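Local coordinates for protein galactan 1,3-beta-galactosidase (Phanerochaete chrysosporium, PDB 7BYS) that probably hydrolyses beta-1,3-galactan from the chain end, as a family 43 glycoside hydrolase that also carries a calcium-containing carbohydrate-binding module, at residues Thr16-Gly21 against Gly35-His40; Ala43-Val48 against Leu66-Gly71; Thr72-Ser77 against Tyr122-Ser127; Val79-Lys84 against Trp97-Ser102; Gly106-Gly111 against Asp134-Ser139. One frame throughout, in Å; residues are numbered along the deposited sequence.

Contact 1: residues Thr16-Gly21 against Gly35-His40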
# COMPACT_ATOMS: atom_id res chain seq x y z
N THR A 16 15.47 -4.56 0.98
CA THR A 16 14.13 -4.06 0.69
C THR A 16 13.08 -5.11 1.05
O THR A 16 13.21 -6.29 0.71
CB THR A 16 14.03 -3.68 -0.78
OG1 THR A 16 15.16 -2.87 -1.14
CG2 THR A 16 12.75 -2.90 -1.04
N ILE A 17 12.05 -4.68 1.78
CA ILE A 17 10.97 -5.59 2.16
C ILE A 17 10.23 -6.04 0.92
O ILE A 17 9.90 -5.23 0.05
CB ILE A 17 10.03 -4.89 3.15
CG1 ILE A 17 10.76 -4.65 4.48
CG2 ILE A 17 8.75 -5.71 3.37
CD1 ILE A 17 10.01 -3.79 5.45
N GLN A 18 9.98 -7.35 0.83
CA GLN A 18 9.28 -7.99 -0.29
C GLN A 18 8.04 -8.68 0.26
O GLN A 18 8.04 -9.90 0.48
CB GLN A 18 10.19 -8.97 -1.00
CG GLN A 18 11.33 -8.27 -1.75
CD GLN A 18 10.84 -7.55 -2.98
OE1 GLN A 18 9.71 -7.73 -3.41
NE2 GLN A 18 11.70 -6.71 -3.55
N ALA A 19 6.98 -7.91 0.48
CA ALA A 19 5.75 -8.42 1.08
C ALA A 19 4.56 -7.64 0.50
O ALA A 19 3.79 -6.98 1.20
CB ALA A 19 5.82 -8.36 2.60
N HIS A 20 4.41 -7.69 -0.82
CA HIS A 20 3.32 -7.00 -1.50
C HIS A 20 2.01 -7.76 -1.31
O HIS A 20 2.01 -8.97 -1.07
CB HIS A 20 3.70 -6.85 -2.97
CG HIS A 20 5.11 -6.38 -3.17
ND1 HIS A 20 5.46 -5.05 -3.16
CD2 HIS A 20 6.27 -7.07 -3.32
CE1 HIS A 20 6.77 -4.93 -3.33
NE2 HIS A 20 7.28 -6.15 -3.44
N GLY A 21 0.90 -7.05 -1.41
CA GLY A 21 -0.38 -7.70 -1.15
C GLY A 21 -0.53 -8.13 0.30
O GLY A 21 -1.02 -9.24 0.57
N GLY A 35 3.52 -11.59 2.65
CA GLY A 35 3.26 -10.92 1.39
C GLY A 35 3.92 -11.64 0.24
O GLY A 35 4.59 -12.66 0.41
N GLU A 36 3.71 -11.09 -0.95
CA GLU A 36 4.32 -11.61 -2.17
C GLU A 36 5.76 -11.14 -2.28
O GLU A 36 6.04 -9.93 -2.23
CB GLU A 36 3.54 -11.12 -3.38
CG GLU A 36 2.05 -11.37 -3.31
CD GLU A 36 1.24 -10.35 -4.09
OE1 GLU A 36 1.84 -9.57 -4.86
OE2 GLU A 36 0.02 -10.29 -3.91
N ASP A 37 6.69 -12.08 -2.46
CA ASP A 37 8.09 -11.73 -2.74
C ASP A 37 8.21 -11.47 -4.24
O ASP A 37 8.04 -12.39 -5.04
CB ASP A 37 9.00 -12.87 -2.30
CG ASP A 37 10.48 -12.56 -2.48
OD1 ASP A 37 10.83 -11.62 -3.22
OD2 ASP A 37 11.31 -13.27 -1.89
N LYS A 38 8.47 -10.23 -4.62
CA LYS A 38 8.59 -9.89 -6.03
C LYS A 38 10.00 -9.42 -6.36
O LYS A 38 10.19 -8.62 -7.27
CB LYS A 38 7.55 -8.85 -6.42
CG LYS A 38 6.12 -9.37 -6.28
CD LYS A 38 5.07 -8.33 -6.67
CE LYS A 38 4.03 -8.92 -7.63
NZ LYS A 38 3.39 -10.18 -7.14
N SER A 39 11.01 -9.94 -5.65
CA SER A 39 12.36 -9.38 -5.75
C SER A 39 12.99 -9.56 -7.12
O SER A 39 13.97 -8.88 -7.42
CB SER A 39 13.26 -9.98 -4.68
OG SER A 39 13.30 -11.38 -4.81
N HIS A 40 12.47 -10.46 -7.95
CA HIS A 40 12.99 -10.57 -9.31
C HIS A 40 12.04 -9.97 -10.34
O HIS A 40 12.08 -10.33 -11.53
CB HIS A 40 13.44 -11.99 -9.62
CG HIS A 40 14.65 -12.40 -8.83
ND1 HIS A 40 14.76 -13.61 -8.18
CD2 HIS A 40 15.79 -11.72 -8.55
CE1 HIS A 40 15.92 -13.67 -7.56
NE2 HIS A 40 16.57 -12.54 -7.77
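Two oxygens line the edge of the His20 imidazole. Gln18 OE1 lies in the ring plane and accepts the N-H of His20 NE2 at 2.9 Å, Glu36 O sits near that plane, 3.1 Å from CD2 of His20, and the Tyr270 ring meets the imidazole with the planes about 20° apart. The Gln18 amide is turned 23° from the Asp37 carboxylate, whose OD1 lies 3.5 Å from Gln18 CB. Gln18 bends at chi2, which brings OE1 to a second donor, Lys38 N, at 3.0 Å; both donors stand above the amide carbonyl plane. Asp37 OD1 accepts from Ser39 N, which closes an Asx turn, and from Ser39 OG.

One antiparallel hydrogen-bonded pair joins the backbones: Glu36 N reaches His20 O at 2.7 Å and 176°, and His20 N returns to Glu36 O. Beside it Gly35 CA lies 3.5 Å from Ala19 CA, and a side chain on Gly35 would strike the Ala19 carbonyl carbon. Extended Glu36 gives OE1 to Lys38 NZ in a salt bridge (2.8 Å) and OE2 to Arg82 N. The contact binds the chain entering strand 22-27 to the Gly35-Glu36 part of strand 30-36, with Ala19 on Ser49 and Tyr51 of strand 48-53.

Contact 2: residues Ala43-Val48 against Leu66-Gly71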
# COMPACT_ATOMS: atom_id res chain seq x y z
N ALA A 43 5.67 -11.26 -11.91
CA ALA A 43 4.30 -11.42 -11.45
C ALA A 43 4.02 -12.83 -10.97
O ALA A 43 2.95 -13.07 -10.40
CB ALA A 43 3.34 -11.06 -12.58
N LEU A 44 4.96 -13.75 -11.18
CA LEU A 44 4.77 -15.16 -10.87
C LEU A 44 5.33 -15.47 -9.49
O LEU A 44 6.02 -14.67 -8.87
CB LEU A 44 5.46 -16.02 -11.93
CG LEU A 44 5.09 -15.63 -13.36
CD1 LEU A 44 5.86 -16.45 -14.39
CD2 LEU A 44 3.59 -15.78 -13.56
N PHE A 45 5.03 -16.67 -9.01
CA PHE A 45 5.27 -17.01 -7.62
C PHE A 45 6.74 -17.28 -7.35
O PHE A 45 7.34 -18.16 -7.98
CB PHE A 45 4.44 -18.23 -7.25
CG PHE A 45 4.56 -18.64 -5.81
CD1 PHE A 45 4.55 -17.70 -4.79
CD2 PHE A 45 4.64 -19.99 -5.46
CE1 PHE A 45 4.63 -18.08 -3.47
CE2 PHE A 45 4.71 -20.37 -4.14
CZ PHE A 45 4.72 -19.41 -3.14
N LYS A 46 7.31 -16.52 -6.42
CA LYS A 46 8.62 -16.80 -5.85
C LYS A 46 8.51 -17.27 -4.40
O LYS A 46 9.09 -18.30 -4.05
CB LYS A 46 9.52 -15.56 -5.92
CG LYS A 46 10.88 -15.77 -5.26
CD LYS A 46 11.76 -14.54 -5.43
CE LYS A 46 13.08 -14.70 -4.68
NZ LYS A 46 13.99 -15.63 -5.39
N ALA A 47 7.78 -16.53 -3.56
CA ALA A 47 7.57 -16.96 -2.18
C ALA A 47 6.50 -16.10 -1.54
O ALA A 47 6.26 -14.96 -1.96
CB ALA A 47 8.86 -16.85 -1.36
N VAL A 48 5.86 -16.65 -0.52
CA VAL A 48 5.16 -15.83 0.48
C VAL A 48 6.18 -15.59 1.59
O VAL A 48 6.63 -16.54 2.24
CB VAL A 48 3.90 -16.52 1.02
CG1 VAL A 48 3.29 -15.67 2.15
CG2 VAL A 48 2.87 -16.72 -0.09
N LEU A 66 5.79 -19.69 2.51
CA LEU A 66 5.34 -20.59 1.45
C LEU A 66 6.31 -20.52 0.29
O LEU A 66 6.74 -19.44 -0.12
CB LEU A 66 3.90 -20.27 0.98
CG LEU A 66 3.29 -21.35 0.08
CD1 LEU A 66 3.00 -22.58 0.90
CD2 LEU A 66 2.03 -20.84 -0.60
N SER A 67 6.66 -21.68 -0.25
CA SER A 67 7.66 -21.79 -1.30
C SER A 67 7.07 -22.57 -2.46
O SER A 67 6.11 -23.32 -2.29
CB SER A 67 8.90 -22.52 -0.77
OG SER A 67 9.48 -21.78 0.29
N PRO A 68 7.62 -22.40 -3.66
CA PRO A 68 7.03 -23.05 -4.84
C PRO A 68 7.22 -24.55 -4.85
O PRO A 68 8.14 -25.10 -4.24
CB PRO A 68 7.77 -22.40 -6.01
CG PRO A 68 8.33 -21.14 -5.46
CD PRO A 68 8.68 -21.46 -4.05
N ILE A 69 6.31 -25.22 -5.55
CA ILE A 69 6.42 -26.64 -5.84
C ILE A 69 6.19 -26.83 -7.33
O ILE A 69 5.10 -26.52 -7.84
CB ILE A 69 5.41 -27.48 -5.03
CG1 ILE A 69 5.52 -27.20 -3.53
CG2 ILE A 69 5.63 -28.96 -5.31
CD1 ILE A 69 4.49 -27.96 -2.69
N ALA A 70 7.20 -27.35 -8.02
CA ALA A 70 7.08 -27.57 -9.46
C ALA A 70 5.97 -28.56 -9.74
O ALA A 70 5.73 -29.50 -8.97
CB ALA A 70 8.41 -28.10 -10.01
N GLY A 71 5.24 -28.33 -10.83
CA GLY A 71 4.19 -29.23 -11.25
C GLY A 71 2.88 -29.08 -10.51
O GLY A 71 1.98 -29.90 -10.70
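Phe45 points its CB at segment 66-71, and with CG anti to the backbone N (chi1 -178°) the ring is carried straight across the gap. From there one side of the ring runs along Pro68: CD2 of Phe45 is 3.9 Å from Pro68 CG, and the next atom, CE2, comes to 3.6 Å from Pro68 N. At the tip, Phe45 CZ meets the backbone and side chain of Leu66, standing 3.6 Å from Leu66 O and 4.0 Å from Leu66 CD2. The other side of the ring turns to strand 79-88, where CD1 packs on Val80.

The same carbonyl of Leu66 is the polar centre of the contact. Val48 N donates to Leu66 O at 3.0 Å, in the carbonyl plane and on a lone pair, while Ala47 CA brings a C-H to the same oxygen from 3.3 Å. Leu66 N answers to Val48 O at a longer 3.3 Å, again on a lone pair, so Val48 and Leu66 form a single antiparallel hydrogen-bonded bridge. Above it their side chains cross obliquely, CB to CB 3.8 Å. Pro68 has no N-H to extend the pairing, and its ring instead lies against Lys46 O.

Ser67 is exposed, its CB directed away from segment 43-48. Inwards, Val48 rests on Val80, Pro83 and Met96, and Leu66 on Phe98, all from the following four-stranded sheet. Such apolar packing between consecutive antiparallel blades is characteristic of the five-bladed beta-propeller of family 43 glycoside hydrolases.

Contact 3: residues Thr72-Ser77 against Tyr122-Ser127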
# COMPACT_ATOMS: atom_id res chain seq x y z
N THR A 72 2.74 -28.05 -9.68
CA THR A 72 1.49 -27.76 -8.98
C THR A 72 1.04 -26.36 -9.36
O THR A 72 1.74 -25.62 -10.06
CB THR A 72 1.68 -27.80 -7.47
OG1 THR A 72 2.45 -26.66 -7.06
CG2 THR A 72 2.38 -29.08 -7.04
N MET A 73 -0.12 -25.98 -8.83
CA MET A 73 -0.62 -24.62 -9.02
C MET A 73 0.15 -23.59 -8.20
O MET A 73 -0.13 -22.40 -8.34
CB MET A 73 -2.10 -24.56 -8.67
CG MET A 73 -3.00 -25.29 -9.65
SD MET A 73 -4.23 -24.19 -10.36
CE MET A 73 -3.16 -23.00 -11.16
N ILE A 74 1.10 -24.01 -7.36
CA ILE A 74 2.01 -23.07 -6.72
C ILE A 74 3.43 -23.23 -7.25
O ILE A 74 4.41 -23.06 -6.52
CB ILE A 74 1.95 -23.12 -5.18
CG1 ILE A 74 2.40 -24.47 -4.62
CG2 ILE A 74 0.54 -22.74 -4.68
CD1 ILE A 74 2.86 -24.38 -3.17
N SER A 75 3.55 -23.55 -8.54
CA SER A 75 4.85 -23.53 -9.20
C SER A 75 5.29 -22.08 -9.47
O SER A 75 4.53 -21.12 -9.33
CB SER A 75 4.77 -24.26 -10.54
OG SER A 75 4.10 -23.46 -11.50
N THR A 76 6.56 -21.93 -9.87
CA THR A 76 7.08 -20.61 -10.21
C THR A 76 6.52 -20.06 -11.51
O THR A 76 6.90 -18.95 -11.91
CB THR A 76 8.61 -20.61 -10.29
OG1 THR A 76 9.04 -21.59 -11.24
CG2 THR A 76 9.21 -20.91 -8.95
N SER A 77 5.67 -20.81 -12.20
CA SER A 77 4.97 -20.32 -13.38
C SER A 77 3.52 -19.93 -13.08
O SER A 77 2.79 -19.55 -14.00
CB SER A 77 5.00 -21.37 -14.49
OG SER A 77 6.32 -21.83 -14.70
N TYR A 122 4.66 -23.24 5.65
CA TYR A 122 3.31 -23.77 5.52
C TYR A 122 3.29 -24.92 4.52
O TYR A 122 4.15 -25.03 3.64
CB TYR A 122 2.35 -22.66 5.06
CG TYR A 122 2.00 -21.68 6.15
CD1 TYR A 122 2.96 -20.84 6.70
CD2 TYR A 122 0.69 -21.60 6.65
CE1 TYR A 122 2.65 -19.96 7.71
CE2 TYR A 122 0.37 -20.71 7.66
CZ TYR A 122 1.35 -19.89 8.18
OH TYR A 122 1.08 -19.01 9.19
N THR A 123 2.27 -25.77 4.65
CA THR A 123 2.07 -26.92 3.77
C THR A 123 0.82 -26.68 2.93
O THR A 123 -0.29 -26.53 3.47
CB THR A 123 1.93 -28.20 4.60
OG1 THR A 123 0.91 -28.05 5.58
CG2 THR A 123 3.24 -28.54 5.28
N TYR A 124 1.00 -26.62 1.62
CA TYR A 124 -0.08 -26.33 0.69
C TYR A 124 -1.04 -27.50 0.63
O TYR A 124 -0.62 -28.66 0.53
CB TYR A 124 0.55 -26.07 -0.68
CG TYR A 124 -0.36 -25.94 -1.87
CD1 TYR A 124 -1.33 -24.95 -1.94
CD2 TYR A 124 -0.19 -26.77 -2.97
CE1 TYR A 124 -2.13 -24.82 -3.06
CE2 TYR A 124 -0.99 -26.65 -4.09
CZ TYR A 124 -1.95 -25.67 -4.14
OH TYR A 124 -2.72 -25.57 -5.27
N LYS A 125 -2.33 -27.20 0.68
CA LYS A 125 -3.39 -28.20 0.69
C LYS A 125 -4.13 -28.29 -0.63
O LYS A 125 -4.99 -29.17 -0.79
CB LYS A 125 -4.41 -27.89 1.79
CG LYS A 125 -3.83 -27.86 3.20
CD LYS A 125 -3.25 -29.21 3.59
CE LYS A 125 -3.69 -29.62 4.99
NZ LYS A 125 -5.17 -29.55 5.17
N GLY A 126 -3.85 -27.41 -1.58
CA GLY A 126 -4.58 -27.40 -2.83
C GLY A 126 -5.33 -26.11 -3.10
O GLY A 126 -5.56 -25.29 -2.20
N SER A 127 -5.72 -25.94 -4.36
CA SER A 127 -6.49 -24.78 -4.79
C SER A 127 -7.86 -25.19 -5.30
O SER A 127 -8.05 -26.31 -5.80
CB SER A 127 -5.74 -24.01 -5.88
OG SER A 127 -4.46 -23.60 -5.41
O HOH W 1 -1.76 -27.63 -7.42
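Apolar contact comes first, and most of it is one pair. Ile74 and Tyr124 reach toward each other tip to tip, and the CG2 methyl of Ile74 stands over a face of the Tyr124 ring, 3.9 Å from its centroid and 16° off the normal, a CH-pi contact. Ile74 holds CG1 in the crowded position between N and the carbonyl carbon (chi1 64°), which lays the rest of the chain along the ring: CG1 is 3.8 Å from Tyr124 CD2, and CD1 is equally far from Tyr124 CB. The opposite face is taken by Gly126 N, 3.4 Å above the plane, so the ring is sandwiched.

Strand 123-128 is an edge strand of the second antiparallel sheet, a blade of the five-bladed propeller of this family, and segment 72-77 belongs to the long connection that leads into that blade's first strand, 79-88.

Polar links run through the phenol. Tyr124 OH and Ser127 OG, the latter in the ring plane, are hydrogen-bonded at 2.6 Å, and Ser127 OG also pairs with Ser100 OG. A water accepts from Met73 N at 2.7 Å and hydrogen-bonds Tyr124 OH, bridging the segments. Met73 CB touches the hydroxyl, 3.6 Å from Tyr124 OH. A leucine in place of Tyr124, with no ring face or hydroxyl, would probably loosen the hold of segment 72-77 on the strand.

Local bonds shape segment 72-77: Thr72 to Ser75 is a type I turn, and Thr72 OG1, also bonded to Ile69 O, accepts Ile74 N at 3.0 Å in an ST turn.

Contact 4: residues Val79-Lys84 against Trp97-Ser102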
# COMPACT_ATOMS: atom_id res chain seq x y z
N VAL A 79 0.50 -17.99 -10.24
CA VAL A 79 0.25 -16.76 -9.50
C VAL A 79 -0.17 -17.11 -8.07
O VAL A 79 -1.06 -17.94 -7.86
CB VAL A 79 -0.84 -15.93 -10.20
CG1 VAL A 79 -1.28 -14.78 -9.31
CG2 VAL A 79 -0.32 -15.40 -11.54
N VAL A 80 0.49 -16.48 -7.10
CA VAL A 80 0.10 -16.57 -5.69
C VAL A 80 0.06 -15.14 -5.18
O VAL A 80 1.10 -14.48 -5.12
CB VAL A 80 1.10 -17.40 -4.87
CG1 VAL A 80 0.81 -17.24 -3.38
CG2 VAL A 80 1.04 -18.87 -5.27
N GLU A 81 -1.14 -14.65 -4.85
CA GLU A 81 -1.31 -13.24 -4.53
C GLU A 81 -2.10 -13.06 -3.24
O GLU A 81 -2.93 -13.89 -2.87
CB GLU A 81 -2.01 -12.48 -5.67
CG GLU A 81 -1.07 -12.23 -6.86
CD GLU A 81 -1.75 -11.60 -8.06
OE1 GLU A 81 -2.97 -11.38 -8.03
OE2 GLU A 81 -1.05 -11.33 -9.06
N ARG A 82 -1.83 -11.93 -2.59
CA ARG A 82 -2.60 -11.45 -1.45
C ARG A 82 -2.77 -12.49 -0.34
O ARG A 82 -3.89 -12.79 0.06
CB ARG A 82 -3.94 -10.88 -1.90
CG ARG A 82 -3.77 -9.66 -2.81
CD ARG A 82 -5.09 -9.10 -3.33
NE ARG A 82 -4.86 -7.98 -4.24
CZ ARG A 82 -4.58 -6.74 -3.86
NH1 ARG A 82 -4.52 -6.40 -2.57
NH2 ARG A 82 -4.37 -5.81 -4.78
N PRO A 83 -1.67 -13.06 0.17
CA PRO A 83 -1.80 -14.03 1.26
C PRO A 83 -2.41 -13.39 2.50
O PRO A 83 -2.24 -12.20 2.76
CB PRO A 83 -0.35 -14.44 1.52
CG PRO A 83 0.45 -13.20 1.15
CD PRO A 83 -0.27 -12.65 -0.06
N LYS A 84 -3.13 -14.20 3.26
CA LYS A 84 -3.77 -13.79 4.51
C LYS A 84 -3.66 -14.98 5.45
O LYS A 84 -3.76 -16.12 5.00
CB LYS A 84 -5.27 -13.47 4.27
CG LYS A 84 -5.55 -12.40 3.19
CD LYS A 84 -5.20 -10.99 3.66
CE LYS A 84 -5.17 -10.04 2.46
NZ LYS A 84 -3.80 -9.95 1.82
N TRP A 97 -4.70 -18.33 3.43
CA TRP A 97 -5.43 -18.32 2.17
C TRP A 97 -4.75 -17.35 1.21
O TRP A 97 -4.10 -16.39 1.62
CB TRP A 97 -6.89 -17.88 2.37
CG TRP A 97 -7.75 -18.90 3.05
CD1 TRP A 97 -7.54 -19.45 4.27
CD2 TRP A 97 -8.95 -19.49 2.54
NE1 TRP A 97 -8.53 -20.37 4.56
CE2 TRP A 97 -9.42 -20.40 3.51
CE3 TRP A 97 -9.68 -19.35 1.35
CZ2 TRP A 97 -10.58 -21.16 3.33
CZ3 TRP A 97 -10.84 -20.11 1.17
CH2 TRP A 97 -11.27 -21.00 2.16
N PHE A 98 -4.89 -17.63 -0.09
CA PHE A 98 -4.32 -16.74 -1.09
C PHE A 98 -5.09 -16.89 -2.39
O PHE A 98 -5.79 -17.88 -2.61
CB PHE A 98 -2.82 -16.99 -1.29
CG PHE A 98 -2.45 -18.42 -1.59
CD1 PHE A 98 -2.15 -19.31 -0.56
CD2 PHE A 98 -2.38 -18.87 -2.90
CE1 PHE A 98 -1.78 -20.62 -0.83
CE2 PHE A 98 -2.01 -20.19 -3.18
CZ PHE A 98 -1.72 -21.06 -2.14
N HIS A 99 -4.94 -15.89 -3.26
CA HIS A 99 -5.46 -15.98 -4.62
C HIS A 99 -4.50 -16.86 -5.41
O HIS A 99 -3.30 -16.56 -5.49
CB HIS A 99 -5.53 -14.57 -5.21
CG HIS A 99 -5.87 -14.52 -6.67
ND1 HIS A 99 -5.74 -13.35 -7.40
CD2 HIS A 99 -6.34 -15.45 -7.54
CE1 HIS A 99 -6.10 -13.57 -8.65
NE2 HIS A 99 -6.47 -14.84 -8.76
N SER A 100 -5.02 -17.96 -5.94
CA SER A 100 -4.25 -18.93 -6.70
C SER A 100 -4.69 -18.85 -8.15
O SER A 100 -5.89 -18.93 -8.44
CB SER A 100 -4.50 -20.32 -6.11
OG SER A 100 -3.90 -21.34 -6.90
N ASP A 101 -3.75 -18.64 -9.07
CA ASP A 101 -4.17 -18.44 -10.45
C ASP A 101 -3.09 -18.89 -11.42
O ASP A 101 -1.95 -19.21 -11.03
CB ASP A 101 -4.58 -16.99 -10.72
CG ASP A 101 -5.90 -16.89 -11.48
OD1 ASP A 101 -6.05 -17.62 -12.49
OD2 ASP A 101 -6.78 -16.10 -11.07
N SER A 102 -3.48 -18.95 -12.69
CA SER A 102 -2.58 -19.04 -13.82
C SER A 102 -2.11 -17.64 -14.22
O SER A 102 -2.68 -16.63 -13.79
CB SER A 102 -3.28 -19.73 -15.00
OG SER A 102 -4.44 -19.01 -15.39
O HOH W 2 -1.37 -20.55 -6.86
O HOH W 3 -5.08 -11.00 -6.22
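Phe98 crosses Val80 obliquely: its CD2 lies 3.6 Å from Val80 CG1 and its CE2 lies 3.9 Å from Val80 CG2. The ring is placed there by a chi1 of 53°, the crowded position, with CB pressed on Glu81 O. Nearby, a water donates to Val79 O and accepts from Ser100 OG.

On the other face of the sheet Glu81 and His99 lie side by side, pointing the same way, with carboxylate and imidazole 81° apart. A water spans them, donating to Glu81 OE1 at 2.8 Å and hydrogen-bonded to His99 ND1 at 2.7 Å, while Glu81 OE2 bonds Tyr105 OH. At the far edge of the ring, His99 NE2 donates to the anti lone pair of Asp101 OD2 (2.6 Å, 161°), so the imidazole is fixed from both nitrogens. Its ionisation is probably shifted toward the charged form by this carboxylate. Asp101 OD1 takes Ser102 N as well as Ala107 N and Ala108 N; an alanine at Asp101 would probably leave the His99 ring less firmly oriented and loosen the loop at Ala107.

Six backbone bonds tie the strands, among them Val79 N to Asp101 O at 2.8 Å and Lys84 N to Trp97 O at 2.9 Å. Between Glu81 and Lys84 the register slips by one, a beta bulge, and Arg82 takes a positive phi there; its NH1 goes to Asn243 O.

This hairpin opens a blade of the propeller. Its bulged inner strand presents Glu81 and Arg82, which bind galactose in a ligand-bound structure of this protein.

Contact 5: residues Gly106-Gly111 against Asp134-Ser139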
# COMPACT_ATOMS: atom_id res chain seq x y z
N GLY A 106 -6.98 -16.80 -15.65
CA GLY A 106 -8.16 -17.51 -16.09
C GLY A 106 -8.65 -18.59 -15.15
O GLY A 106 -9.77 -19.08 -15.34
N ALA A 107 -7.86 -18.98 -14.15
CA ALA A 107 -8.22 -20.07 -13.25
C ALA A 107 -9.08 -19.61 -12.07
O ALA A 107 -9.98 -20.35 -11.65
CB ALA A 107 -6.96 -20.77 -12.73
N ALA A 108 -8.82 -18.41 -11.54
CA ALA A 108 -9.66 -17.76 -10.53
C ALA A 108 -10.00 -18.68 -9.35
O ALA A 108 -11.16 -18.97 -9.08
CB ALA A 108 -10.93 -17.19 -11.17
N MET A 109 -8.96 -19.09 -8.63
CA MET A 109 -9.12 -19.97 -7.48
C MET A 109 -8.55 -19.34 -6.22
O MET A 109 -7.89 -18.30 -6.24
CB MET A 109 -8.42 -21.31 -7.74
CG MET A 109 -9.06 -22.09 -8.87
SD MET A 109 -8.06 -23.50 -9.37
CE MET A 109 -9.13 -24.28 -10.58
N VAL A 110 -8.87 -19.97 -5.08
CA VAL A 110 -8.18 -19.72 -3.83
C VAL A 110 -7.24 -20.89 -3.59
O VAL A 110 -7.43 -21.99 -4.11
CB VAL A 110 -9.13 -19.54 -2.61
CG1 VAL A 110 -9.98 -18.29 -2.75
CG2 VAL A 110 -10.00 -20.78 -2.41
N GLY A 111 -6.20 -20.64 -2.81
CA GLY A 111 -5.35 -21.70 -2.30
C GLY A 111 -5.31 -21.63 -0.79
O GLY A 111 -5.50 -20.56 -0.20
N ASP A 134 -15.83 -18.14 -9.36
CA ASP A 134 -14.55 -17.46 -9.44
C ASP A 134 -14.19 -16.81 -8.12
O ASP A 134 -15.04 -16.28 -7.39
CB ASP A 134 -14.63 -16.31 -10.45
CG ASP A 134 -14.68 -16.78 -11.89
OD1 ASP A 134 -14.60 -18.01 -12.15
OD2 ASP A 134 -14.80 -15.89 -12.76
N SER A 135 -12.89 -16.81 -7.84
CA SER A 135 -12.33 -15.96 -6.80
C SER A 135 -11.00 -15.43 -7.32
O SER A 135 -10.11 -16.21 -7.66
CB SER A 135 -12.13 -16.76 -5.51
OG SER A 135 -11.57 -15.95 -4.48
N ARG A 136 -10.87 -14.10 -7.37
CA ARG A 136 -9.61 -13.49 -7.77
C ARG A 136 -9.03 -12.73 -6.58
O ARG A 136 -8.60 -13.36 -5.62
CB ARG A 136 -9.76 -12.69 -9.07
CG ARG A 136 -9.89 -13.62 -10.27
CD ARG A 136 -10.01 -12.86 -11.58
NE ARG A 136 -10.06 -13.77 -12.73
CZ ARG A 136 -11.17 -14.37 -13.17
NH1 ARG A 136 -12.33 -14.20 -12.55
NH2 ARG A 136 -11.10 -15.17 -14.22
N ASP A 137 -9.02 -11.39 -6.58
CA ASP A 137 -8.58 -10.69 -5.38
C ASP A 137 -9.43 -11.14 -4.20
O ASP A 137 -10.65 -11.28 -4.32
CB ASP A 137 -8.80 -9.18 -5.52
CG ASP A 137 -7.70 -8.48 -6.30
OD1 ASP A 137 -6.86 -9.14 -6.93
OD2 ASP A 137 -7.73 -7.24 -6.30
N GLU A 138 -8.79 -11.38 -3.06
CA GLU A 138 -9.51 -11.87 -1.90
C GLU A 138 -8.88 -11.32 -0.63
O GLU A 138 -7.75 -10.82 -0.64
CB GLU A 138 -9.57 -13.41 -1.85
CG GLU A 138 -8.24 -14.15 -2.04
CD GLU A 138 -7.18 -13.81 -1.00
OE1 GLU A 138 -6.06 -13.49 -1.41
OE2 GLU A 138 -7.46 -13.84 0.23
N SER A 139 -9.62 -11.45 0.46
CA SER A 139 -9.04 -11.33 1.79
C SER A 139 -9.76 -12.30 2.70
O SER A 139 -10.78 -12.91 2.33
CB SER A 139 -9.11 -9.88 2.29
OG SER A 139 -8.50 -9.74 3.55
O HOH W 4 -8.88 -15.93 -4.85
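The tight part centres on Ala108, whose methyl CB sits over the middle of the Arg136 guanidinium, 3.5 Å from CZ. A chi4 of 84° turns that flat group to face the methyl, and two bonds hold it: NH2 of Arg136 goes to Tyr105 O, and NH1 of Arg136 meets Asp134 OD2 in a salt bridge at 3.0 Å, from above the carboxylate plane. Asp134 OD1 has a second partner in Lys129. Ser135 N donates almost straight to Ala108 O (3.0 Å, 166°), though from well above the carbonyl plane. Close by, Val110 CG1 lies 3.3 Å from Ser135 OG.

Here the second blade of the propeller meets the chain entering the third: Ala108 leads into strand 109-115, and segment 134-139 into strand 138-142. The latter brings in Asp137, which binds galactose in a ligand-bound structure of this protein.

Packing is looser elsewhere. A water bridges the segments, donating to Met109 O (2.9 Å) and Arg136 O (2.7 Å) and accepting from Ser135 OG (2.7 Å). Toward solvent, exposed Gly106 brings its CA to the guanidinium edge, 4.2 Å from Arg136 NH2. The CB of Met109 is directed away, and its side chain touches Lys129.

Contacts 1 and 4 are the buried ones, contacts 2 and 5 partly buried, and contact 3 lies at the surface. Contact 1 belongs to the first blade and contact 4 to the second; they touch beside the galactose site. Contacts 2 and 3 share the long connection between those blades, Ile69 N probably bonding Ile74 O. Contacts 3, 4 and 5 reach one sheet, and along the chain contact 4 is nested in the loop closed by contact 3. Chemistry follows place: charged and imidazole groups crowd contacts 1 and 4, apolar packing dominates contacts 2 and 3, and contact 5 mixes a salt bridge with water.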